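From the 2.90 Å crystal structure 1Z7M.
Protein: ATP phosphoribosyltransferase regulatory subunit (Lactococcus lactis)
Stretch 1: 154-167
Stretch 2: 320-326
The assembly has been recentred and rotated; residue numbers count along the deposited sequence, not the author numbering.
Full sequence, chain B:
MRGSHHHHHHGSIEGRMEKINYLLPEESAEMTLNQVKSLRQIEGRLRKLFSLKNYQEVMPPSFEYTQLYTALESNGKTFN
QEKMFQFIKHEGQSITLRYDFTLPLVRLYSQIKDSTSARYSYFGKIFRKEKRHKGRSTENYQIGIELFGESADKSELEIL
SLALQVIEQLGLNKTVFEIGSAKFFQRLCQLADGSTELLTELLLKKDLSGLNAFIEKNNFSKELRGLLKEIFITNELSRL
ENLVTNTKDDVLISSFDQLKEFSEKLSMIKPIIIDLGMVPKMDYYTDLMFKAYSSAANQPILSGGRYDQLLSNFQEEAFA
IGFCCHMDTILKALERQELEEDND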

ATOM      1  N   LYS B 154     -26.586  19.024 -32.506  1.00 78.30           N
ATOM      2  CA  LYS B 154     -25.334  19.006 -33.262  1.00 77.72           C
ATOM      3  C   LYS B 154     -24.431  17.879 -32.774  1.00 76.85           C
ATOM      4  O   LYS B 154     -23.933  17.065 -33.562  1.00 76.65           O
ATOM      5  CB  LYS B 154     -24.617  20.360 -33.123  1.00 78.19           C
ATOM      6  CG  LYS B 154     -23.472  20.581 -34.113  1.00 78.60           C
ATOM      7  CD  LYS B 154     -23.039  22.048 -34.153  1.00 78.64           C
ATOM      8  CE  LYS B 154     -21.999  22.303 -35.247  1.00 78.16           C
ATOM      9  NZ  LYS B 154     -20.759  21.500 -35.046  1.00 78.31           N
ATOM     10  N   SER B 155     -24.253  17.839 -31.457  1.00 75.74           N
ATOM     11  CA  SER B 155     -23.422  16.847 -30.799  1.00 74.24           C
ATOM     12  C   SER B 155     -23.819  15.422 -31.126  1.00 73.30           C
ATOM     13  O   SER B 155     -23.022  14.657 -31.665  1.00 73.05           O
ATOM     14  CB  SER B 155     -23.479  17.054 -29.289  1.00 74.20           C
ATOM     15  OG  SER B 155     -22.985  18.334 -28.956  1.00 74.44           O
ATOM     16  N   GLU B 156     -25.053  15.071 -30.799  1.00 72.06           N
ATOM     17  CA  GLU B 156     -25.529  13.728 -31.038  1.00 71.34           C
ATOM     18  C   GLU B 156     -25.269  13.255 -32.461  1.00 70.79           C
ATOM     19  O   GLU B 156     -24.993  12.074 -32.678  1.00 70.76           O
ATOM     20  CB  GLU B 156     -27.010  13.633 -30.680  1.00 71.71           C
ATOM     21  CG  GLU B 156     -27.311  14.211 -29.280  1.00 73.05           C
ATOM     22  CD  GLU B 156     -28.684  13.821 -28.708  1.00 73.98           C
ATOM     23  OE1 GLU B 156     -29.710  14.049 -29.391  1.00 75.13           O
ATOM     24  OE2 GLU B 156     -28.737  13.294 -27.566  1.00 74.24           O
ATOM     25  N   LEU B 157     -25.326  14.166 -33.430  1.00 70.19           N
ATOM     26  CA  LEU B 157     -25.079  13.785 -34.825  1.00 69.29           C
ATOM     27  C   LEU B 157     -23.601  13.700 -35.131  1.00 68.38           C
ATOM     28  O   LEU B 157     -23.165  12.847 -35.909  1.00 68.14           O
ATOM     29  CB  LEU B 157     -25.748  14.770 -35.781  1.00 69.58           C
ATOM     30  CG  LEU B 157     -27.162  14.324 -36.163  1.00 70.01           C
ATOM     31  CD1 LEU B 157     -27.976  15.500 -36.700  1.00 70.18           C
ATOM     32  CD2 LEU B 157     -27.064  13.183 -37.178  1.00 69.37           C
ATOM     33  N   GLU B 158     -22.834  14.587 -34.510  1.00 67.92           N
ATOM     34  CA  GLU B 158     -21.398  14.610 -34.715  1.00 67.02           C
ATOM     35  C   GLU B 158     -20.770  13.342 -34.171  1.00 66.46           C
ATOM     36  O   GLU B 158     -19.961  12.710 -34.846  1.00 66.54           O
ATOM     37  CB  GLU B 158     -20.780  15.814 -34.019  1.00 67.23           C
ATOM     38  CG  GLU B 158     -19.324  16.009 -34.343  1.00 67.55           C
ATOM     39  CD  GLU B 158     -18.718  17.186 -33.601  1.00 68.35           C
ATOM     40  OE1 GLU B 158     -19.377  18.254 -33.542  1.00 68.47           O
ATOM     41  OE2 GLU B 158     -17.581  17.042 -33.087  1.00 68.78           O
ATOM     42  N   ILE B 159     -21.147  12.965 -32.952  1.00 65.37           N
ATOM     43  CA  ILE B 159     -20.599  11.769 -32.326  1.00 64.17           C
ATOM     44  C   ILE B 159     -21.028  10.486 -33.056  1.00 62.99           C
ATOM     45  O   ILE B 159     -20.186   9.657 -33.379  1.00 62.56           O
ATOM     46  CB  ILE B 159     -20.993  11.720 -30.826  1.00 64.81           C
ATOM     47  CG1 ILE B 159     -20.366  12.909 -30.081  1.00 65.67           C
ATOM     48  CG2 ILE B 159     -20.515  10.434 -30.181  1.00 64.76           C
ATOM     49  CD1 ILE B 159     -18.861  12.819 -29.903  1.00 65.91           C
ATOM     50  N   LEU B 160     -22.319  10.332 -33.334  1.00 61.96           N
ATOM     51  CA  LEU B 160     -22.826   9.146 -34.044  1.00 60.99           C
ATOM     52  C   LEU B 160     -22.171   8.968 -35.400  1.00 60.54           C
ATOM     53  O   LEU B 160     -21.862   7.861 -35.831  1.00 59.44           O
ATOM     54  CB  LEU B 160     -24.330   9.263 -34.262  1.00 61.00           C
ATOM     55  CG  LEU B 160     -25.227   8.717 -33.163  1.00 61.11           C
ATOM     56  CD1 LEU B 160     -26.644   9.174 -33.395  1.00 60.76           C
ATOM     57  CD2 LEU B 160     -25.144   7.211 -33.161  1.00 60.38           C
ATOM     58  N   SER B 161     -21.991  10.088 -36.079  1.00 60.89           N
ATOM     59  CA  SER B 161     -21.376  10.098 -37.388  1.00 61.31           C
ATOM     60  C   SER B 161     -19.927   9.609 -37.284  1.00 61.11           C
ATOM     61  O   SER B 161     -19.525   8.653 -37.960  1.00 60.79           O
ATOM     62  CB  SER B 161     -21.423  11.516 -37.933  1.00 61.94           C
ATOM     63  OG  SER B 161     -21.675  11.492 -39.321  1.00 64.28           O
ATOM     64  N   LEU B 162     -19.156  10.275 -36.424  1.00 61.08           N
ATOM     65  CA  LEU B 162     -17.750   9.955 -36.176  1.00 60.93           C
ATOM     66  C   LEU B 162     -17.587   8.491 -35.839  1.00 60.64           C
ATOM     67  O   LEU B 162     -16.755   7.809 -36.415  1.00 61.03           O
ATOM     68  CB  LEU B 162     -17.225  10.779 -35.010  1.00 60.87           C
ATOM     69  CG  LEU B 162     -15.982  11.619 -35.272  1.00 61.42           C
ATOM     70  CD1 LEU B 162     -15.607  12.370 -33.993  1.00 61.34           C
ATOM     71  CD2 LEU B 162     -14.851  10.732 -35.739  1.00 62.10           C
ATOM     72  N   ALA B 163     -18.380   8.021 -34.883  1.00 60.29           N
ATOM     73  CA  ALA B 163     -18.346   6.628 -34.465  1.00 60.08           C
ATOM     74  C   ALA B 163     -18.448   5.698 -35.675  1.00 59.94           C
ATOM     75  O   ALA B 163     -17.712   4.716 -35.788  1.00 59.69           O
ATOM     76  CB  ALA B 163     -19.484   6.350 -33.491  1.00 59.83           C
ATOM     77  N   LEU B 164     -19.368   6.009 -36.578  1.00 60.13           N
ATOM     78  CA  LEU B 164     -19.539   5.201 -37.770  1.00 60.24           C
ATOM     79  C   LEU B 164     -18.276   5.226 -38.632  1.00 60.78           C
ATOM     80  O   LEU B 164     -17.878   4.202 -39.221  1.00 61.14           O
ATOM     81  CB  LEU B 164     -20.730   5.707 -38.574  1.00 59.92           C
ATOM     82  CG  LEU B 164     -22.096   5.393 -37.976  1.00 59.57           C
ATOM     83  CD1 LEU B 164     -23.167   5.860 -38.934  1.00 60.10           C
ATOM     84  CD2 LEU B 164     -22.232   3.907 -37.747  1.00 59.17           C
ATOM     85  N   GLN B 165     -17.643   6.394 -38.707  1.00 60.78           N
ATOM     86  CA  GLN B 165     -16.426   6.529 -39.491  1.00 60.88           C
ATOM     87  C   GLN B 165     -15.350   5.684 -38.844  1.00 60.29           C
ATOM     88  O   GLN B 165     -14.657   4.945 -39.519  1.00 59.84           O
ATOM     89  CB  GLN B 165     -15.998   7.995 -39.558  1.00 61.79           C
ATOM     90  CG  GLN B 165     -17.061   8.904 -40.154  1.00 63.27           C
ATOM     91  CD  GLN B 165     -16.591  10.338 -40.287  1.00 64.36           C
ATOM     92  OE1 GLN B 165     -15.617  10.616 -40.982  1.00 64.59           O
ATOM     93  NE2 GLN B 165     -17.275  11.256 -39.612  1.00 64.60           N
ATOM     94  N   VAL B 166     -15.241   5.776 -37.526  1.00 60.23           N
ATOM     95  CA  VAL B 166     -14.244   5.012 -36.785  1.00 60.12           C
ATOM     96  C   VAL B 166     -14.377   3.521 -37.046  1.00 60.69           C
ATOM     97  O   VAL B 166     -13.380   2.803 -37.133  1.00 60.91           O
ATOM     98  CB  VAL B 166     -14.351   5.253 -35.265  1.00 59.54           C
ATOM     99  CG1 VAL B 166     -13.384   4.373 -34.533  1.00 58.62           C
ATOM    100  CG2 VAL B 166     -14.037   6.693 -34.951  1.00 59.31           C
ATOM    101  N   ILE B 167     -15.605   3.042 -37.165  1.00 61.10           N
ATOM    102  CA  ILE B 167     -15.799   1.632 -37.418  1.00 61.96           C
ATOM    103  C   ILE B 167     -15.326   1.299 -38.813  1.00 62.89           C
ATOM    104  O   ILE B 167     -14.935   0.162 -39.095  1.00 62.93           O
ATOM    105  CB  ILE B 167     -17.245   1.273 -37.271  1.00 61.56           C
ATOM    106  CG1 ILE B 167     -17.653   1.579 -35.841  1.00 62.20           C
ATOM    107  CG2 ILE B 167     -17.467  -0.177 -37.613  1.00 61.16           C
ATOM    108  CD1 ILE B 167     -19.117   1.472 -35.577  1.00 64.68           C
ATOM    109  N   ALA B 320     -22.868  16.581 -22.682  1.00 69.17           N
ATOM    110  CA  ALA B 320     -21.668  15.746 -22.645  1.00 66.89           C
ATOM    111  C   ALA B 320     -21.942  14.398 -23.311  1.00 65.17           C
ATOM    112  O   ALA B 320     -22.842  13.657 -22.917  1.00 64.62           O
ATOM    113  CB  ALA B 320     -21.181  15.558 -21.220  1.00 67.04           C
ATOM    114  N   ILE B 321     -21.162  14.079 -24.326  1.00 63.46           N
ATOM    115  CA  ILE B 321     -21.361  12.828 -25.029  1.00 62.37           C
ATOM    116  C   ILE B 321     -20.035  12.351 -25.611  1.00 61.49           C
ATOM    117  O   ILE B 321     -19.130  13.148 -25.859  1.00 61.61           O
ATOM    118  CB  ILE B 321     -22.452  12.995 -26.154  1.00 61.96           C
ATOM    119  CG1 ILE B 321     -22.613  11.700 -26.950  1.00 61.67           C
ATOM    120  CG2 ILE B 321     -22.094  14.152 -27.094  1.00 61.32           C
ATOM    121  CD1 ILE B 321     -23.772  11.748 -27.923  1.00 61.19           C
ATOM    122  N   GLY B 322     -19.914  11.045 -25.806  1.00 60.72           N
ATOM    123  CA  GLY B 322     -18.695  10.502 -26.358  1.00 59.54           C
ATOM    124  C   GLY B 322     -18.824   9.014 -26.531  1.00 59.06           C
ATOM    125  O   GLY B 322     -19.891   8.443 -26.333  1.00 58.82           O
ATOM    126  N   PHE B 323     -17.736   8.380 -26.931  1.00 58.82           N
ATOM    127  CA  PHE B 323     -17.742   6.940 -27.095  1.00 58.41           C
ATOM    128  C   PHE B 323     -16.338   6.406 -26.863  1.00 58.03           C
ATOM    129  O   PHE B 323     -15.377   7.177 -26.764  1.00 57.97           O
ATOM    130  CB  PHE B 323     -18.305   6.529 -28.475  1.00 58.25           C
ATOM    131  CG  PHE B 323     -17.453   6.923 -29.646  1.00 57.96           C
ATOM    132  CD1 PHE B 323     -16.290   6.232 -29.945  1.00 58.39           C
ATOM    133  CD2 PHE B 323     -17.847   7.962 -30.478  1.00 58.37           C
ATOM    134  CE1 PHE B 323     -15.532   6.569 -31.063  1.00 58.77           C
ATOM    135  CE2 PHE B 323     -17.099   8.309 -31.599  1.00 58.56           C
ATOM    136  CZ  PHE B 323     -15.938   7.612 -31.893  1.00 58.55           C
ATOM    137  N   CYS B 324     -16.227   5.087 -26.770  1.00 57.15           N
ATOM    138  CA  CYS B 324     -14.956   4.456 -26.492  1.00 56.36           C
ATOM    139  C   CYS B 324     -14.749   3.184 -27.281  1.00 55.84           C
ATOM    140  O   CYS B 324     -15.677   2.392 -27.442  1.00 55.11           O
ATOM    141  CB  CYS B 324     -14.874   4.164 -25.003  1.00 56.42           C
ATOM    142  SG  CYS B 324     -13.684   2.925 -24.570  1.00 57.73           S
ATOM    143  N   CYS B 325     -13.523   2.995 -27.767  1.00 55.25           N
ATOM    144  CA  CYS B 325     -13.165   1.821 -28.567  1.00 55.24           C
ATOM    145  C   CYS B 325     -12.414   0.794 -27.747  1.00 54.55           C
ATOM    146  O   CYS B 325     -11.411   1.099 -27.110  1.00 54.78           O
ATOM    147  CB  CYS B 325     -12.311   2.223 -29.781  1.00 55.30           C
ATOM    148  SG  CYS B 325     -13.138   3.354 -30.899  1.00 56.05           S
ATOM    149  N   HIS B 326     -12.906  -0.436 -27.789  1.00 53.96           N
ATOM    150  CA  HIS B 326     -12.306  -1.521 -27.059  1.00 53.31           C
ATOM    151  C   HIS B 326     -11.360  -2.269 -27.972  1.00 53.33           C
ATOM    152  O   HIS B 326     -11.698  -3.312 -28.521  1.00 53.64           O
ATOM    153  CB  HIS B 326     -13.417  -2.407 -26.519  1.00 53.38           C
ATOM    154  CG  HIS B 326     -14.421  -1.653 -25.702  1.00 53.64           C
ATOM    155  ND1 HIS B 326     -15.773  -1.686 -25.971  1.00 53.89           N
ATOM    156  CD2 HIS B 326     -14.263  -0.783 -24.678  1.00 53.19           C
ATOM    157  CE1 HIS B 326     -16.402  -0.861 -25.153  1.00 53.20           C
ATOM    158  NE2 HIS B 326     -15.509  -0.300 -24.359  1.00 52.78           N
TER

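Helix 154-167 lies along strand 320-326 almost parallel to it, with 8° between their N-to-C directions and 8.5 Å between axes at closest approach. No hydrogen bond crosses the interface; the 400 Å² buried between them, both sides summed, is held by apolar packing.

Aliphatic contacts dominate the N-terminal half. Ile321, with chi1 177° and chi2 173° (both t), points toward the helix: its CG2 lies 3.7 Å from Ile159 CG1 and 3.9 Å from Ser155 CB, while its CD1 reaches Glu156 CA at 4.1 Å. Ser155 thus offers carbon to the strand, its OG being hydrogen-bonded elsewhere in the structure. At Gly322, where a CB would point away, the backbones come closest in register, 6.4 Å between the CA atoms of Ile159 and Gly322; Ile159 CG2 sits 4.2 Å from Gly322 CA.

The aromatic contacts centre on Phe323, which has the largest covered area, 101 Å². Its chi1 of 67° (p) lays the ring against the helix. Ala163 CB stands over one face, 4.0 Å from the centroid and 27° off the normal, a CH-pi contact; Phe323 CE2 also lies 3.5 Å from Ala163 N, so the ring meets backbone too. Ile159 CG2 (3.6 Å from Phe323 CD2) and Val166 CG2 (3.7 Å from Phe323 CZ) line the edge.

The same apolar packing reaches Cys325, whose SG lies 3.8 Å from CG1, the other methyl of branched Val166.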